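PDB 4R36: putative acyl-[acyl-carrier-protein]--UDP-N-acetylglucosamine O-acyltransferase from Bacteroides fragilis, which probably transfers an acyl chain from acyl carrier protein to UDP-N-acetylglucosamine, the opening reaction of lipid A synthesis. Local coordinates for residues A[196-210]-A[227-239]. Numbering follows the deposited sequence.
Sequences PYIIAGREPIAYSGI and NIHNAYRIIYQSG
Y207 lies flat between its own chain and the helix: the backbone N of G209 sits over the centre of one ring face, and Y236 covers the opposite face in an offset stack, centroids 4.4 Å apart and planes at 7°. The slide brings CB of Y207 over the middle of the Y236 ring, 3.6 Å from its centroid. With CG of Y207 anti to the backbone N (chi1 165°), the ring reaches the helix, and its OH comes within 3.5 Å of Y232 CB. A water 2.7 Å from Y207 OH donates to OE1 of Q237. The hairpin of strands 198-201 and 206-210 closes one sheet of the left-handed beta-helix, and helix 222-237 of the C-terminal helical domain packs on it, residues 227-237 running nearly antiparallel to strand 206-210 (153°). Deeper in, the Y232 ring carries CG2 of I198 centrally over one face, while its OH donates 2.7 Å to P196 O, in the carbonyl plane on a lone pair. CD1 of I210 reaches Y232 CD2 at 3.6 Å; CG1 of I210 lies over one face of the H229 ring. CD1 of I228 makes a CH-pi contact over one face of the Y197 ring, 4.0 Å from its centroid, and L215 touches Y197, I210 and I228.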
# COMPACT_ATOMS: atom_id res chain seq x y z
N PRO A 196 9.74 -5.05 -23.88
CA PRO A 196 9.12 -3.76 -24.25
C PRO A 196 7.83 -3.86 -25.03
O PRO A 196 7.63 -4.88 -25.71
CB PRO A 196 10.18 -3.07 -25.06
CG PRO A 196 11.13 -4.12 -25.43
CD PRO A 196 11.10 -5.17 -24.37
N TYR A 197 6.95 -2.87 -24.88
CA TYR A 197 5.73 -2.71 -25.66
C TYR A 197 4.53 -3.60 -25.24
O TYR A 197 3.49 -3.52 -25.86
CB TYR A 197 6.00 -2.92 -27.18
CG TYR A 197 7.14 -2.13 -27.70
CD1 TYR A 197 7.06 -0.75 -27.76
CD2 TYR A 197 8.25 -2.75 -28.22
CE1 TYR A 197 8.12 0.01 -28.23
CE2 TYR A 197 9.34 -2.01 -28.66
CZ TYR A 197 9.23 -0.63 -28.72
OH TYR A 197 10.30 0.10 -29.09
N ILE A 198 4.69 -4.50 -24.26
CA ILE A 198 3.61 -5.44 -23.93
C ILE A 198 2.71 -4.97 -22.79
O ILE A 198 3.07 -4.06 -22.03
CB ILE A 198 4.13 -6.86 -23.63
CG1 ILE A 198 4.84 -7.00 -22.29
CG2 ILE A 198 5.04 -7.34 -24.75
CD1 ILE A 198 4.94 -8.41 -21.78
N ILE A 199 1.54 -5.58 -22.73
CA ILE A 199 0.71 -5.58 -21.54
C ILE A 199 1.02 -6.81 -20.72
O ILE A 199 1.07 -7.94 -21.23
CB ILE A 199 -0.77 -5.53 -21.90
CG1 ILE A 199 -1.11 -4.32 -22.79
CG2 ILE A 199 -1.65 -5.52 -20.64
CD1 ILE A 199 -2.52 -4.35 -23.34
N ALA A 200 1.27 -6.61 -19.42
CA ALA A 200 1.49 -7.69 -18.50
C ALA A 200 0.39 -7.63 -17.47
O ALA A 200 0.14 -6.58 -16.86
CB ALA A 200 2.84 -7.60 -17.84
N GLY A 201 -0.30 -8.74 -17.31
CA GLY A 201 -1.42 -8.83 -16.38
C GLY A 201 -1.73 -10.22 -15.91
O GLY A 201 -0.99 -11.17 -16.22
N ARG A 202 -2.80 -10.33 -15.11
CA ARG A 202 -3.24 -11.58 -14.48
C ARG A 202 -2.38 -12.05 -13.32
O ARG A 202 -1.29 -11.53 -13.07
CB ARG A 202 -3.36 -12.73 -15.49
CG ARG A 202 -4.23 -12.26 -16.68
CD ARG A 202 -4.65 -13.37 -17.62
NE ARG A 202 -5.51 -12.94 -18.79
CZ ARG A 202 -6.84 -12.69 -18.81
NH1 ARG A 202 -7.62 -12.72 -17.73
NH2 ARG A 202 -7.42 -12.42 -19.95
N GLU A 203 -2.86 -13.08 -12.65
CA GLU A 203 -2.08 -13.82 -11.69
C GLU A 203 -2.09 -15.33 -12.01
O GLU A 203 -3.18 -15.88 -12.13
CB GLU A 203 -2.75 -13.66 -10.30
CG GLU A 203 -2.20 -14.55 -9.18
CD GLU A 203 -0.73 -14.36 -8.89
OE1 GLU A 203 -0.20 -13.27 -9.12
OE2 GLU A 203 -0.08 -15.34 -8.41
N PRO A 204 -0.94 -15.97 -12.09
CA PRO A 204 0.38 -15.34 -12.18
C PRO A 204 0.48 -14.40 -13.40
O PRO A 204 -0.28 -14.54 -14.35
CB PRO A 204 1.36 -16.52 -12.36
CG PRO A 204 0.54 -17.75 -12.05
CD PRO A 204 -0.89 -17.45 -12.34
N ILE A 205 1.41 -13.45 -13.34
CA ILE A 205 1.53 -12.47 -14.41
C ILE A 205 1.78 -13.14 -15.78
O ILE A 205 2.41 -14.20 -15.83
CB ILE A 205 2.67 -11.46 -14.05
CG1 ILE A 205 2.42 -10.15 -14.79
CG2 ILE A 205 4.06 -12.03 -14.27
CD1 ILE A 205 3.33 -9.01 -14.38
N ALA A 206 1.35 -12.49 -16.84
CA ALA A 206 1.42 -13.07 -18.19
C ALA A 206 1.39 -12.02 -19.21
O ALA A 206 0.63 -11.01 -19.11
CB ALA A 206 0.24 -14.01 -18.41
N TYR A 207 2.11 -12.30 -20.30
CA TYR A 207 1.93 -11.55 -21.52
C TYR A 207 0.50 -11.55 -21.96
O TYR A 207 -0.10 -12.60 -22.00
CB TYR A 207 2.80 -12.19 -22.61
CG TYR A 207 2.45 -11.74 -23.97
CD1 TYR A 207 2.83 -10.50 -24.43
CD2 TYR A 207 1.68 -12.55 -24.80
CE1 TYR A 207 2.52 -10.09 -25.72
CE2 TYR A 207 1.35 -12.12 -26.11
CZ TYR A 207 1.77 -10.89 -26.54
OH TYR A 207 1.43 -10.44 -27.80
N SER A 208 -0.09 -10.38 -22.21
CA SER A 208 -1.54 -10.22 -22.41
C SER A 208 -1.78 -9.36 -23.64
O SER A 208 -2.71 -8.56 -23.66
CB SER A 208 -2.15 -9.58 -21.18
OG SER A 208 -1.99 -10.43 -20.04
N GLY A 209 -0.85 -9.43 -24.60
CA GLY A 209 -0.94 -8.73 -25.86
C GLY A 209 -0.09 -7.49 -25.84
O GLY A 209 0.71 -7.30 -24.92
N ILE A 210 -0.29 -6.65 -26.84
CA ILE A 210 0.49 -5.38 -27.01
C ILE A 210 -0.16 -4.19 -26.47
O ILE A 210 -1.36 -4.13 -26.50
CB ILE A 210 0.70 -5.15 -28.51
CG1 ILE A 210 1.44 -6.31 -29.08
CG2 ILE A 210 1.43 -3.87 -28.81
CD1 ILE A 210 2.62 -6.73 -28.29
N ASN A 227 4.10 -4.92 -36.65
CA ASN A 227 5.36 -5.64 -36.57
C ASN A 227 5.69 -6.09 -35.14
O ASN A 227 6.18 -7.20 -34.94
CB ASN A 227 6.51 -4.81 -37.19
CG ASN A 227 6.33 -4.57 -38.73
OD1 ASN A 227 5.56 -5.27 -39.40
ND2 ASN A 227 7.02 -3.58 -39.27
N ILE A 228 5.43 -5.20 -34.20
CA ILE A 228 5.67 -5.49 -32.80
C ILE A 228 4.76 -6.67 -32.43
O ILE A 228 5.17 -7.63 -31.75
CB ILE A 228 5.40 -4.25 -31.93
CG1 ILE A 228 6.50 -3.21 -32.18
CG2 ILE A 228 5.30 -4.60 -30.43
CD1 ILE A 228 6.19 -1.84 -31.64
N HIS A 229 3.51 -6.60 -32.90
CA HIS A 229 2.57 -7.65 -32.57
C HIS A 229 3.02 -8.98 -33.11
O HIS A 229 3.03 -10.01 -32.41
CB HIS A 229 1.15 -7.27 -33.10
CG HIS A 229 0.07 -7.94 -32.34
ND1 HIS A 229 -1.13 -7.33 -32.03
CD2 HIS A 229 0.07 -9.13 -31.69
CE1 HIS A 229 -1.86 -8.17 -31.32
NE2 HIS A 229 -1.16 -9.26 -31.10
N ASN A 230 3.47 -8.98 -34.36
CA ASN A 230 4.02 -10.17 -34.97
C ASN A 230 5.26 -10.71 -34.31
O ASN A 230 5.38 -11.92 -34.14
CB ASN A 230 4.23 -9.96 -36.47
CG ASN A 230 2.89 -9.95 -37.22
OD1 ASN A 230 1.91 -10.55 -36.75
ND2 ASN A 230 2.82 -9.23 -38.32
N ALA A 231 6.16 -9.83 -33.86
CA ALA A 231 7.31 -10.34 -33.11
C ALA A 231 6.85 -11.10 -31.83
O ALA A 231 7.36 -12.18 -31.53
CB ALA A 231 8.25 -9.21 -32.75
N TYR A 232 5.88 -10.54 -31.12
CA TYR A 232 5.42 -11.22 -29.91
C TYR A 232 4.57 -12.44 -30.11
O TYR A 232 4.57 -13.34 -29.27
CB TYR A 232 4.78 -10.24 -28.94
CG TYR A 232 5.83 -9.42 -28.21
CD1 TYR A 232 6.67 -10.01 -27.30
CD2 TYR A 232 5.96 -8.04 -28.44
CE1 TYR A 232 7.70 -9.28 -26.68
CE2 TYR A 232 6.92 -7.28 -27.78
CZ TYR A 232 7.78 -7.91 -26.87
OH TYR A 232 8.75 -7.24 -26.16
N ARG A 233 3.88 -12.53 -31.23
CA ARG A 233 3.28 -13.83 -31.66
C ARG A 233 4.31 -14.88 -31.87
O ARG A 233 4.13 -15.99 -31.46
CB ARG A 233 2.42 -13.72 -32.94
CG ARG A 233 1.18 -12.94 -32.77
CD ARG A 233 0.33 -12.77 -34.06
NE ARG A 233 -0.68 -11.76 -33.74
CZ ARG A 233 -0.87 -10.57 -34.33
NH1 ARG A 233 -0.14 -10.18 -35.37
NH2 ARG A 233 -1.84 -9.77 -33.88
N ILE A 234 5.43 -14.53 -32.49
CA ILE A 234 6.51 -15.45 -32.63
C ILE A 234 7.09 -15.81 -31.28
O ILE A 234 7.39 -16.95 -31.04
CB ILE A 234 7.63 -14.89 -33.55
CG1 ILE A 234 7.13 -14.86 -34.99
CG2 ILE A 234 8.90 -15.74 -33.45
CD1 ILE A 234 7.93 -13.93 -35.89
N ILE A 235 7.31 -14.82 -30.42
CA ILE A 235 7.98 -15.08 -29.16
C ILE A 235 7.12 -15.90 -28.19
O ILE A 235 7.61 -16.81 -27.56
CB ILE A 235 8.46 -13.73 -28.52
CG1 ILE A 235 9.63 -13.18 -29.32
CG2 ILE A 235 8.92 -13.92 -27.06
CD1 ILE A 235 9.83 -11.70 -29.18
N TYR A 236 5.86 -15.57 -28.07
CA TYR A 236 5.04 -16.15 -27.04
C TYR A 236 4.09 -17.21 -27.58
O TYR A 236 3.68 -18.04 -26.80
CB TYR A 236 4.19 -15.08 -26.34
CG TYR A 236 4.94 -14.34 -25.28
CD1 TYR A 236 5.28 -14.95 -24.05
CD2 TYR A 236 5.30 -13.05 -25.46
CE1 TYR A 236 5.99 -14.26 -23.08
CE2 TYR A 236 6.02 -12.34 -24.48
CZ TYR A 236 6.34 -12.94 -23.29
OH TYR A 236 7.05 -12.20 -22.31
N GLN A 237 3.71 -17.18 -28.85
CA GLN A 237 2.57 -18.01 -29.31
C GLN A 237 2.95 -18.98 -30.43
O GLN A 237 2.10 -19.52 -31.06
CB GLN A 237 1.44 -17.10 -29.79
CG GLN A 237 1.00 -16.23 -28.63
CD GLN A 237 -0.10 -15.26 -28.93
OE1 GLN A 237 0.01 -14.43 -29.80
NE2 GLN A 237 -1.16 -15.34 -28.16
N SER A 238 4.21 -19.29 -30.63
CA SER A 238 4.58 -20.14 -31.74
C SER A 238 5.25 -21.41 -31.29
O SER A 238 5.68 -22.18 -32.11
CB SER A 238 5.52 -19.40 -32.62
OG SER A 238 4.76 -18.26 -33.08
N GLY A 239 5.35 -21.62 -29.99
CA GLY A 239 5.94 -22.82 -29.44
C GLY A 239 7.44 -22.88 -29.56
O GLY A 239 8.04 -23.92 -29.37
O HOH W 1 -0.37 -11.91 -29.12